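PDB 3QAT: malonyl CoA-acyl carrier protein transacylase from Bartonella henselae, which probably transfers the malonyl group from malonyl-CoA to the acyl carrier protein, supplying the extender unit for bacterial fatty acid synthesis. Local coordinates for residues 35-39 with 70-75; 38-43 with 113-118; 62-67 with 120-125. One frame throughout, in Å; residues are numbered along the deposited sequence.

Contact 1: residues 35-39 with 70-75; sequences VFEEV and MAVSMA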
ATOM      1  N   VAL A  35      13.780 -11.717   8.618  1.00  9.52           N
ATOM      2  CA  VAL A  35      13.302 -10.468   7.984  1.00  8.05           C
ATOM      3  C   VAL A  35      13.143  -9.363   9.032  1.00  7.92           C
ATOM      4  O   VAL A  35      13.657  -8.246   8.840  1.00  8.37           O
ATOM      5  CB  VAL A  35      11.977 -10.702   7.213  1.00  7.95           C
ATOM      6  CG1 VAL A  35      11.279  -9.361   6.861  1.00  9.41           C
ATOM      7  CG2 VAL A  35      12.256 -11.523   5.963  1.00  9.13           C
ATOM      8  N   PHE A  36      12.491  -9.664  10.157  1.00  8.96           N
ATOM      9  CA  PHE A  36      12.336  -8.646  11.218  1.00  9.07           C
ATOM     10  C   PHE A  36      13.654  -8.225  11.825  1.00  9.20           C
ATOM     11  O   PHE A  36      13.859  -7.046  12.101  1.00  9.45           O
ATOM     12  CB  PHE A  36      11.345  -9.084  12.303  1.00 10.24           C
ATOM     13  CG  PHE A  36       9.926  -9.167  11.811  1.00  9.30           C
ATOM     14  CD1 PHE A  36       9.082  -8.055  11.873  1.00 10.40           C
ATOM     15  CD2 PHE A  36       9.422 -10.348  11.264  1.00 11.82           C
ATOM     16  CE1 PHE A  36       7.765  -8.145  11.396  1.00 11.77           C
ATOM     17  CE2 PHE A  36       8.105 -10.435  10.803  1.00 12.45           C
ATOM     18  CZ  PHE A  36       7.280  -9.333  10.856  1.00 11.34           C
ATOM     19  N   GLU A  37      14.559  -9.186  12.033  1.00  9.68           N
ATOM     20  CA  GLU A  37      15.880  -8.848  12.529  1.00  9.27           C
ATOM     21  C   GLU A  37      16.614  -7.885  11.603  1.00  8.69           C
ATOM     22  O   GLU A  37      17.250  -6.936  12.071  1.00  8.31           O
ATOM     23  CB  GLU A  37      16.705 -10.123  12.698  1.00 10.22           C
ATOM     24  CG  GLU A  37      16.218 -11.006  13.842  1.00 12.01           C
ATOM     25  CD  GLU A  37      16.921 -12.340  13.847  1.00 16.11           C
ATOM     26  OE1 GLU A  37      17.775 -12.554  12.965  1.00 15.54           O
ATOM     27  OE2 GLU A  37      16.640 -13.160  14.741  1.00 16.92           O
ATOM     28  N   GLU A  38      16.529  -8.130  10.284  1.00  8.56           N
ATOM     29  CA  GLU A  38      17.241  -7.298   9.330  1.00  8.54           C
ATOM     30  C   GLU A  38      16.607  -5.907   9.249  1.00  8.27           C
ATOM     31  O   GLU A  38      17.326  -4.907   9.164  1.00  8.28           O
ATOM     32  CB  GLU A  38      17.316  -7.943   7.934  1.00  8.42           C
ATOM     33  CG  GLU A  38      18.093  -7.041   6.981  1.00  9.33           C
ATOM     34  CD  GLU A  38      18.461  -7.686   5.655  1.00 11.11           C
ATOM     35  OE1 GLU A  38      18.082  -8.850   5.412  1.00 11.08           O
ATOM     36  OE2 GLU A  38      19.110  -6.989   4.857  1.00 13.56           O
ATOM     37  N   VAL A  39      15.274  -5.863   9.241  1.00  8.12           N
ATOM     38  CA  VAL A  39      14.616  -4.551   9.266  1.00  7.91           C
ATOM     39  C   VAL A  39      15.017  -3.701  10.489  1.00  8.63           C
ATOM     40  O   VAL A  39      15.345  -2.508  10.349  1.00  7.83           O
ATOM     41  CB  VAL A  39      13.097  -4.698   9.097  1.00  7.11           C
ATOM     42  CG1 VAL A  39      12.402  -3.357   9.377  1.00  8.49           C
ATOM     43  CG2 VAL A  39      12.810  -5.191   7.675  1.00  7.50           C
ATOM     44  N   MET A  70       5.722  -3.623   5.457  1.00  5.12           N
ATOM     45  CA  MET A  70       6.586  -4.250   4.465  1.00  5.85           C
ATOM     46  C   MET A  70       7.281  -5.473   5.081  1.00  6.10           C
ATOM     47  O   MET A  70       7.354  -6.523   4.444  1.00  6.89           O
ATOM     48  CB  MET A  70       7.614  -3.236   3.927  1.00  6.66           C
ATOM     49  CG  MET A  70       8.607  -3.785   2.868  1.00  6.58           C
ATOM     50  SD  MET A  70      10.032  -4.618   3.646  1.00  7.51           S
ATOM     51  CE  MET A  70      10.794  -3.269   4.546  1.00  7.34           C
ATOM     52  N   ALA A  71       7.739  -5.348   6.331  1.00  5.94           N
ATOM     53  CA  ALA A  71       8.439  -6.480   6.996  1.00  5.60           C
ATOM     54  C   ALA A  71       7.507  -7.698   7.072  1.00  6.42           C
ATOM     55  O   ALA A  71       7.932  -8.808   6.789  1.00  6.92           O
ATOM     56  CB  ALA A  71       8.888  -6.090   8.393  1.00  6.36           C
ATOM     57  N   VAL A  72       6.248  -7.489   7.463  1.00  6.26           N
ATOM     58  CA  VAL A  72       5.319  -8.616   7.547  1.00  7.11           C
ATOM     59  C   VAL A  72       5.157  -9.252   6.166  1.00  7.33           C
ATOM     60  O   VAL A  72       5.224 -10.477   6.037  1.00  7.03           O
ATOM     61  CB  VAL A  72       3.962  -8.186   8.103  1.00  7.53           C
ATOM     62  CG1 VAL A  72       2.965  -9.369   8.089  1.00  9.42           C
ATOM     63  CG2 VAL A  72       4.145  -7.642   9.528  1.00  8.78           C
ATOM     64  N   SER A  73       4.965  -8.433   5.130  1.00  6.63           N
ATOM     65  CA  SER A  73       4.820  -8.967   3.777  1.00  6.72           C
ATOM     66  C   SER A  73       6.055  -9.757   3.340  1.00  7.08           C
ATOM     67  O   SER A  73       5.947 -10.871   2.801  1.00  7.14           O
ATOM     68  CB  SER A  73       4.530  -7.859   2.757  1.00  6.88           C
ATOM     69  OG  SER A  73       3.212  -7.360   2.877  1.00  6.56           O
ATOM     70  N   MET A  74       7.222  -9.178   3.588  1.00  7.10           N
ATOM     71  CA  MET A  74       8.480  -9.857   3.171  1.00  8.11           C
ATOM     72  C   MET A  74       8.762 -11.116   3.993  1.00  8.39           C
ATOM     73  O   MET A  74       9.321 -12.076   3.468  1.00  8.95           O
ATOM     74  CB  MET A  74       9.663  -8.884   3.206  1.00  8.44           C
ATOM     75  CG  MET A  74       9.653  -7.923   2.009  1.00 10.49           C
ATOM     76  SD  MET A  74       9.593  -8.746   0.379  1.00 11.03           S
ATOM     77  CE  MET A  74      11.032  -9.818   0.461  1.00 12.90           C
ATOM     78  N   ALA A  75       8.342 -11.143   5.265  1.00  8.14           N
ATOM     79  CA  ALA A  75       8.456 -12.394   6.049  1.00  9.35           C
ATOM     80  C   ALA A  75       7.626 -13.501   5.369  1.00  9.69           C
ATOM     81  O   ALA A  75       8.109 -14.628   5.188  1.00  9.62           O
ATOM     82  CB  ALA A  75       7.968 -12.186   7.490  1.00  8.77           C
TER

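Contact 2: residues 38-43 with 113-118; sequences EVDDAL and LTDTAR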
ATOM      1  N   GLU A  38      16.529  -8.130  10.284  1.00  8.56           N
ATOM      2  CA  GLU A  38      17.241  -7.298   9.330  1.00  8.54           C
ATOM      3  C   GLU A  38      16.607  -5.907   9.249  1.00  8.27           C
ATOM      4  O   GLU A  38      17.326  -4.907   9.164  1.00  8.28           O
ATOM      5  CB  GLU A  38      17.316  -7.943   7.934  1.00  8.42           C
ATOM      6  CG  GLU A  38      18.093  -7.041   6.981  1.00  9.33           C
ATOM      7  CD  GLU A  38      18.461  -7.686   5.655  1.00 11.11           C
ATOM      8  OE1 GLU A  38      18.082  -8.850   5.412  1.00 11.08           O
ATOM      9  OE2 GLU A  38      19.110  -6.989   4.857  1.00 13.56           O
ATOM     10  N   VAL A  39      15.274  -5.863   9.241  1.00  8.12           N
ATOM     11  CA  VAL A  39      14.616  -4.551   9.266  1.00  7.91           C
ATOM     12  C   VAL A  39      15.017  -3.701  10.489  1.00  8.63           C
ATOM     13  O   VAL A  39      15.345  -2.508  10.349  1.00  7.83           O
ATOM     14  CB  VAL A  39      13.097  -4.698   9.097  1.00  7.11           C
ATOM     15  CG1 VAL A  39      12.402  -3.357   9.377  1.00  8.49           C
ATOM     16  CG2 VAL A  39      12.810  -5.191   7.675  1.00  7.50           C
ATOM     17  N   ASP A  40      15.024  -4.304  11.680  1.00  7.63           N
ATOM     18  CA  ASP A  40      15.498  -3.604  12.891  1.00  8.74           C
ATOM     19  C   ASP A  40      16.931  -3.088  12.683  1.00  8.92           C
ATOM     20  O   ASP A  40      17.255  -1.951  13.020  1.00  9.38           O
ATOM     21  CB  ASP A  40      15.484  -4.558  14.089  1.00  9.47           C
ATOM     22  CG  ASP A  40      14.105  -4.708  14.722  1.00 10.34           C
ATOM     23  OD1 ASP A  40      13.135  -4.034  14.304  1.00  9.00           O
ATOM     24  OD2 ASP A  40      14.007  -5.550  15.642  1.00 12.44           O
ATOM     25  N   ASP A  41      17.806  -3.950  12.154  1.00  8.44           N
ATOM     26  CA  ASP A  41      19.198  -3.538  11.918  1.00  8.94           C
ATOM     27  C   ASP A  41      19.279  -2.372  10.944  1.00  9.05           C
ATOM     28  O   ASP A  41      19.994  -1.394  11.185  1.00 10.10           O
ATOM     29  CB  ASP A  41      20.029  -4.716  11.390  1.00  9.80           C
ATOM     30  CG  ASP A  41      21.469  -4.328  11.152  1.00 11.87           C
ATOM     31  OD1 ASP A  41      22.228  -4.271  12.131  1.00 14.41           O
ATOM     32  OD2 ASP A  41      21.824  -4.066  10.001  1.00 13.06           O
ATOM     33  N   ALA A  42      18.508  -2.470   9.865  1.00  9.11           N
ATOM     34  CA  ALA A  42      18.545  -1.491   8.787  1.00  8.75           C
ATOM     35  C   ALA A  42      18.145  -0.107   9.290  1.00  9.16           C
ATOM     36  O   ALA A  42      18.654   0.910   8.806  1.00  9.90           O
ATOM     37  CB  ALA A  42      17.589  -1.913   7.654  1.00  8.64           C
ATOM     38  N   LEU A  43      17.211  -0.094  10.238  1.00  9.15           N
ATOM     39  CA  LEU A  43      16.698   1.158  10.827  1.00  8.80           C
ATOM     40  C   LEU A  43      17.389   1.580  12.131  1.00 10.48           C
ATOM     41  O   LEU A  43      17.052   2.640  12.700  1.00 11.61           O
ATOM     42  CB  LEU A  43      15.186   1.024  11.093  1.00  8.93           C
ATOM     43  CG  LEU A  43      14.372   0.736   9.829  1.00  8.79           C
ATOM     44  CD1 LEU A  43      12.868   0.577  10.174  1.00  8.41           C
ATOM     45  CD2 LEU A  43      14.612   1.810   8.742  1.00 10.06           C
ATOM     46  N   LEU A 113      16.173  -5.881   0.908  1.00  8.78           N
ATOM     47  CA  LEU A 113      15.351  -5.691   2.110  1.00  8.28           C
ATOM     48  C   LEU A 113      15.825  -4.517   2.977  1.00  8.38           C
ATOM     49  O   LEU A 113      15.016  -3.709   3.444  1.00  8.39           O
ATOM     50  CB  LEU A 113      15.316  -6.984   2.929  1.00  8.40           C
ATOM     51  CG  LEU A 113      14.490  -6.895   4.239  1.00  7.34           C
ATOM     52  CD1 LEU A 113      12.993  -6.604   3.997  1.00  8.59           C
ATOM     53  CD2 LEU A 113      14.614  -8.184   5.004  1.00 10.03           C
ATOM     54  N   THR A 114      17.133  -4.407   3.181  1.00  8.66           N
ATOM     55  CA  THR A 114      17.652  -3.296   3.963  1.00  8.41           C
ATOM     56  C   THR A 114      17.309  -1.935   3.320  1.00  8.28           C
ATOM     57  O   THR A 114      16.880  -0.986   4.006  1.00  8.80           O
ATOM     58  CB  THR A 114      19.180  -3.480   4.196  1.00  9.01           C
ATOM     59  OG1 THR A 114      19.368  -4.357   5.323  1.00 10.65           O
ATOM     60  CG2 THR A 114      19.885  -2.136   4.481  1.00  9.25           C
ATOM     61  N   ASP A 115      17.471  -1.833   1.993  1.00  8.07           N
ATOM     62  CA  ASP A 115      17.145  -0.587   1.310  1.00  7.87           C
ATOM     63  C   ASP A 115      15.660  -0.281   1.340  1.00  7.84           C
ATOM     64  O   ASP A 115      15.275   0.868   1.476  1.00  7.71           O
ATOM     65  CB  ASP A 115      17.696  -0.590  -0.126  1.00  8.43           C
ATOM     66  CG  ASP A 115      19.216  -0.465  -0.160  1.00 11.70           C
ATOM     67  OD1 ASP A 115      19.848  -0.085   0.874  1.00 12.87           O
ATOM     68  OD2 ASP A 115      19.794  -0.719  -1.245  1.00 14.55           O
ATOM     69  N   THR A 116      14.824  -1.314   1.198  1.00  8.22           N
ATOM     70  CA  THR A 116      13.376  -1.092   1.228  1.00  7.70           C
ATOM     71  C   THR A 116      12.943  -0.583   2.597  1.00  7.22           C
ATOM     72  O   THR A 116      12.128   0.350   2.695  1.00  7.53           O
ATOM     73  CB  THR A 116      12.631  -2.384   0.891  1.00  7.36           C
ATOM     74  OG1 THR A 116      13.087  -2.865  -0.392  1.00  7.49           O
ATOM     75  CG2 THR A 116      11.121  -2.097   0.778  1.00  8.57           C
ATOM     76  N   ALA A 117      13.515  -1.163   3.657  1.00  7.07           N
ATOM     77  CA  ALA A 117      13.214  -0.659   5.009  1.00  6.41           C
ATOM     78  C   ALA A 117      13.580   0.819   5.152  1.00  6.85           C
ATOM     79  O   ALA A 117      12.785   1.617   5.651  1.00  6.52           O
ATOM     80  CB  ALA A 117      13.936  -1.492   6.069  1.00  7.41           C
ATOM     81  N   ARG A 118      14.767   1.183   4.689  1.00  6.78           N
ATOM     82  CA  ARG A 118      15.220   2.548   4.820  1.00  6.99           C
ATOM     83  C   ARG A 118      14.409   3.497   3.945  1.00  7.48           C
ATOM     84  O   ARG A 118      14.084   4.602   4.380  1.00  7.92           O
ATOM     85  CB  ARG A 118      16.725   2.640   4.501  1.00  7.64           C
ATOM     86  CG  ARG A 118      17.605   1.966   5.563  1.00  8.38           C
ATOM     87  CD  ARG A 118      19.038   1.923   5.099  1.00 11.56           C
ATOM     88  NE  ARG A 118      19.864   1.329   6.136  1.00 13.10           N
ATOM     89  CZ  ARG A 118      21.121   0.946   5.959  1.00 17.36           C
ATOM     90  NH1 ARG A 118      21.700   1.055   4.761  1.00 16.10           N
ATOM     91  NH2 ARG A 118      21.789   0.434   6.986  1.00 19.07           N
TER
HETATM   92  O   HOH W   1      19.175  -6.421   2.387  1.00 11.01           O
HETATM   93  O   HOH W   2      21.318  -3.941   7.299  1.00 14.17           O
HETATM   94  O   HOH W   3      21.760   0.279   9.716  1.00 15.89           O

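Contact 3: residues 62-67 with 120-125; sequences TANAQP and LRIRGN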
ATOM      1  N   THR A  62       2.937   6.743  10.651  1.00  8.26           N
ATOM      2  CA  THR A  62       3.324   6.259   9.311  1.00  8.63           C
ATOM      3  C   THR A  62       4.836   5.916   9.191  1.00  8.07           C
ATOM      4  O   THR A  62       5.191   4.964   8.477  1.00  7.15           O
ATOM      5  CB  THR A  62       2.812   7.205   8.220  1.00  9.76           C
ATOM      6  OG1 THR A  62       2.875   6.550   6.931  1.00 12.62           O
ATOM      7  CG2 THR A  62       3.589   8.503   8.251  1.00  9.78           C
ATOM      8  N   ALA A  63       5.694   6.593   9.959  1.00  8.22           N
ATOM      9  CA  ALA A  63       7.124   6.257   9.968  1.00  8.63           C
ATOM     10  C   ALA A  63       7.401   4.865  10.524  1.00  7.76           C
ATOM     11  O   ALA A  63       8.441   4.272  10.232  1.00  7.02           O
ATOM     12  CB  ALA A  63       7.927   7.302  10.723  1.00  8.47           C
ATOM     13  N   ASN A  64       6.452   4.340  11.315  1.00  7.29           N
ATOM     14  CA  ASN A  64       6.518   2.953  11.789  1.00  7.05           C
ATOM     15  C   ASN A  64       5.730   1.970  10.931  1.00  7.45           C
ATOM     16  O   ASN A  64       6.250   0.900  10.565  1.00  6.95           O
ATOM     17  CB  ASN A  64       6.097   2.886  13.259  1.00  6.02           C
ATOM     18  CG  ASN A  64       7.065   3.632  14.131  1.00  7.88           C
ATOM     19  OD1 ASN A  64       8.263   3.740  13.803  1.00  9.67           O
ATOM     20  ND2 ASN A  64       6.569   4.195  15.227  1.00  8.96           N
ATOM     21  N   ALA A  65       4.488   2.340  10.611  1.00  7.19           N
ATOM     22  CA  ALA A  65       3.602   1.444   9.883  1.00  6.84           C
ATOM     23  C   ALA A  65       4.167   1.066   8.512  1.00  7.00           C
ATOM     24  O   ALA A  65       3.970  -0.046   8.050  1.00  6.57           O
ATOM     25  CB  ALA A  65       2.224   2.097   9.715  1.00  6.00           C
ATOM     26  N   GLN A  66       4.857   2.000   7.848  1.00  6.35           N
ATOM     27  CA  GLN A  66       5.324   1.686   6.479  1.00  6.47           C
ATOM     28  C   GLN A  66       6.419   0.584   6.484  1.00  5.82           C
ATOM     29  O   GLN A  66       6.214  -0.443   5.853  1.00  6.56           O
ATOM     30  CB  GLN A  66       5.783   2.942   5.726  1.00  7.37           C
ATOM     31  CG  GLN A  66       4.639   3.940   5.512  1.00  7.67           C
ATOM     32  CD  GLN A  66       4.987   5.002   4.467  1.00  7.79           C
ATOM     33  OE1 GLN A  66       5.636   4.707   3.449  1.00  8.31           O
ATOM     34  NE2 GLN A  66       4.533   6.246   4.697  1.00  9.12           N
ATOM     35  N   PRO A  67       7.550   0.785   7.207  1.00  5.72           N
ATOM     36  CA  PRO A  67       8.509  -0.325   7.199  1.00  5.77           C
ATOM     37  C   PRO A  67       7.940  -1.567   7.890  1.00  5.94           C
ATOM     38  O   PRO A  67       8.268  -2.702   7.478  1.00  6.41           O
ATOM     39  CB  PRO A  67       9.748   0.231   7.946  1.00  6.13           C
ATOM     40  CG  PRO A  67       9.194   1.423   8.780  1.00  5.90           C
ATOM     41  CD  PRO A  67       8.086   1.992   7.895  1.00  5.20           C
ATOM     42  N   LEU A 120      11.306   3.169   3.150  1.00  6.97           N
ATOM     43  CA  LEU A 120       9.979   3.350   3.766  1.00  7.07           C
ATOM     44  C   LEU A 120      10.014   4.196   5.028  1.00  6.88           C
ATOM     45  O   LEU A 120       9.090   4.955   5.295  1.00  7.47           O
ATOM     46  CB  LEU A 120       9.281   2.001   4.010  1.00  6.87           C
ATOM     47  CG  LEU A 120       8.855   1.346   2.689  1.00  6.71           C
ATOM     48  CD1 LEU A 120       8.367  -0.044   3.019  1.00  6.91           C
ATOM     49  CD2 LEU A 120       7.757   2.177   2.000  1.00  7.85           C
ATOM     50  N   ARG A 121      11.118   4.121   5.769  1.00  7.10           N
ATOM     51  CA  ARG A 121      11.312   5.021   6.893  1.00  6.55           C
ATOM     52  C   ARG A 121      11.469   6.488   6.413  1.00  7.22           C
ATOM     53  O   ARG A 121      10.858   7.394   6.965  1.00  8.39           O
ATOM     54  CB  ARG A 121      12.491   4.527   7.749  1.00  7.44           C
ATOM     55  CG  ARG A 121      12.986   5.489   8.826  1.00  6.70           C
ATOM     56  CD  ARG A 121      11.910   5.965   9.800  1.00  9.05           C
ATOM     57  NE  ARG A 121      11.165   4.884  10.476  1.00  8.52           N
ATOM     58  CZ  ARG A 121      11.599   4.216  11.549  1.00 10.06           C
ATOM     59  NH1 ARG A 121      12.832   4.385  12.032  1.00 10.42           N
ATOM     60  NH2 ARG A 121      10.783   3.331  12.123  1.00 10.72           N
ATOM     61  N   ILE A 122      12.241   6.681   5.342  1.00  7.24           N
ATOM     62  CA  ILE A 122      12.388   8.024   4.737  1.00  8.29           C
ATOM     63  C   ILE A 122      11.015   8.509   4.262  1.00  8.06           C
ATOM     64  O   ILE A 122      10.643   9.685   4.475  1.00  8.85           O
ATOM     65  CB  ILE A 122      13.420   7.978   3.579  1.00  9.20           C
ATOM     66  CG1 ILE A 122      14.825   7.856   4.179  1.00 10.32           C
ATOM     67  CG2 ILE A 122      13.295   9.248   2.695  1.00  9.10           C
ATOM     68  CD1 ILE A 122      15.879   7.399   3.133  1.00 11.51           C
ATOM     69  N   ARG A 123      10.248   7.604   3.653  1.00  8.11           N
ATOM     70  CA  ARG A 123       8.954   7.977   3.101  1.00  8.25           C
ATOM     71  C   ARG A 123       7.989   8.399   4.223  1.00  8.49           C
ATOM     72  O   ARG A 123       7.344   9.452   4.145  1.00  9.11           O
ATOM     73  CB  ARG A 123       8.385   6.780   2.325  1.00  7.49           C
ATOM     74  CG  ARG A 123       7.205   7.121   1.417  1.00  8.66           C
ATOM     75  CD  ARG A 123       6.912   5.924   0.501  1.00  7.20           C
ATOM     76  NE  ARG A 123       5.768   6.137  -0.419  1.00  8.44           N
ATOM     77  CZ  ARG A 123       4.492   5.860  -0.109  1.00  9.39           C
ATOM     78  NH1 ARG A 123       4.149   5.421   1.121  1.00  8.17           N
ATOM     79  NH2 ARG A 123       3.527   6.050  -1.015  1.00  9.23           N
ATOM     80  N   GLY A 124       7.926   7.582   5.274  1.00  8.29           N
ATOM     81  CA  GLY A 124       7.034   7.860   6.417  1.00  9.13           C
ATOM     82  C   GLY A 124       7.445   9.145   7.126  1.00 10.29           C
ATOM     83  O   GLY A 124       6.605   9.978   7.430  1.00 11.22           O
ATOM     84  N   ASN A 125       8.744   9.310   7.367  1.00 10.32           N
ATOM     85  CA  ASN A 125       9.226  10.540   8.007  1.00 11.39           C
ATOM     86  C   ASN A 125       8.848  11.777   7.177  1.00 12.15           C
ATOM     87  O   ASN A 125       8.381  12.808   7.740  1.00 13.69           O
ATOM     88  CB  ASN A 125      10.743  10.505   8.211  1.00 11.17           C
ATOM     89  CG  ASN A 125      11.185   9.694   9.432  1.00 11.96           C
ATOM     90  OD1 ASN A 125      10.400   9.416  10.338  1.00 14.36           O
ATOM     91  ND2 ASN A 125      12.456   9.331   9.455  1.00 13.29           N
TER

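Contact 1: residues 35-39 with 70-75
Residues 35-39 and 70-75 are parts of helices 30-43 and 62-82 that run roughly antiparallel, their N-to-C directions 144° apart and their axes 9.5 Å apart at closest approach. The CA atoms confirm the sense: V35 faces A75 at 5.6 Å and F36 faces A71 at 6.1 Å. A71 CB points at the opposite helix and meets both F36 CE1 (3.8 Å) and V39 CG2 (4.1 Å), while V35 CG1 rests 3.4 Å from the carbonyl O of A71 and 4.0 Å from M74 CB. The CA-to-CB bond of F36 points sideways, but the ring carries on to the other helix: CZ lies 3.8 Å from V72 CG2, which sits at the ring edge, and CE2 lies 3.7 Å from A75 CB. The F52 ring meets it, with the planes at about 55°. M70 CE lies 4.2 Å from V39 CG2. Every touching residue is buried, and all side-chain pairs are apolar, so dispersion and exclusion of water hold the two helices together within the acyltransferase domain.

Contact 2: residues 38-43 with 113-118
E38 lays its extended side chain over the first turn of the helix that starts at L113: OE1 is 3.6 Å from L113 CD2, and OE2 accepts a hydrogen bond from T114 OG1 at 2.7 Å. Water 1 joins the same carboxylate to the start of that helix, donating to E38 OE2 (2.5 Å) and accepting from T114 N (3.0 Å). Water 2 donates to D41 OD2 and to T114 OG1, each at 2.8 Å. One turn on, R118 NE donates to the carbonyl O of A42 at 3.0 Å with an almost linear N-H...O angle of 179°, and water 3 links R118 NH2 (2.7 Å) to D41 O (2.8 Å). Beneath these polar groups the helices cross at -59°, with axes 8.7 Å apart. Alanines make this possible: A42 CB meets A117 CB at 4.0 Å, and the CA atoms of A42 and T114 are 5.2 Å apart. V39 CG2 against L113 CD1 (3.9 Å) and L43 CD2 against A117 CB (4.3 Å) extend the apolar layer. The contact thus joins helices 30-43 and 113-129 through a buried apolar layer bordered by direct and water-mediated hydrogen bonds, which satisfy polar groups where the interface opens to solvent.

Contact 3: residues 62-67 with 120-125
Helices 62-82 and 113-129 of the acyltransferase fold pack nearly antiparallel (149°) through residues 62-67 and 120-125, with axes 7.5 Å apart, close to the putative nucleophile elbow around S98. G124 makes this spacing possible: its CA lies 3.9 Å from A63 CA, and an ideal CB would fall 2.6 Å from A63 CA. R121 folds back, t at chi1 and p at chi2 and chi3, so that NE (2.8 Å) and NH2 (3.2 Å) both donate to the carbonyl O of A63; NH2 also forms a salt bridge with E45. That carbonyl faces P67, whose nitrogen has no hydrogen to offer the preceding turn and where the helix kinks. R123 extends, t through chi1, chi2 and chi3, and its NH2 is hydrogen-bonded to Q256 and S98, consistent with a place beside the active site. Q66, m then t, uses both ends of its amide: NE2 donates to T62 OG1 at 2.8 Å within its own helix, and OE1 accepts from R123 NH1 at 2.9 Å across the contact.

How the contacts relate
Three helices, 30-43, 62-82 and 113-129, meet pairwise, one contact for each pair. Contacts 1 and 2 start from the same helix 30-43 and share E38 and V39, with centres about 8 Å apart; contact 3 pairs the other two helices, its centre about 11 Å from contact 2 and 14 Å from contact 1. Along the chain, contact 3 alternates its segments with those of each other contact. Direct packing joins them: M70 SD lies 3.6 Å from L113 CD1, M70 CB 3.4 Å from L120 CD1, and L43 CD2 3.6 Å from R121 CB. The helices form one continuous packed unit that connects the partly buried contact 2 to contact 3, where R123 reaches the probable active-site serine, S98.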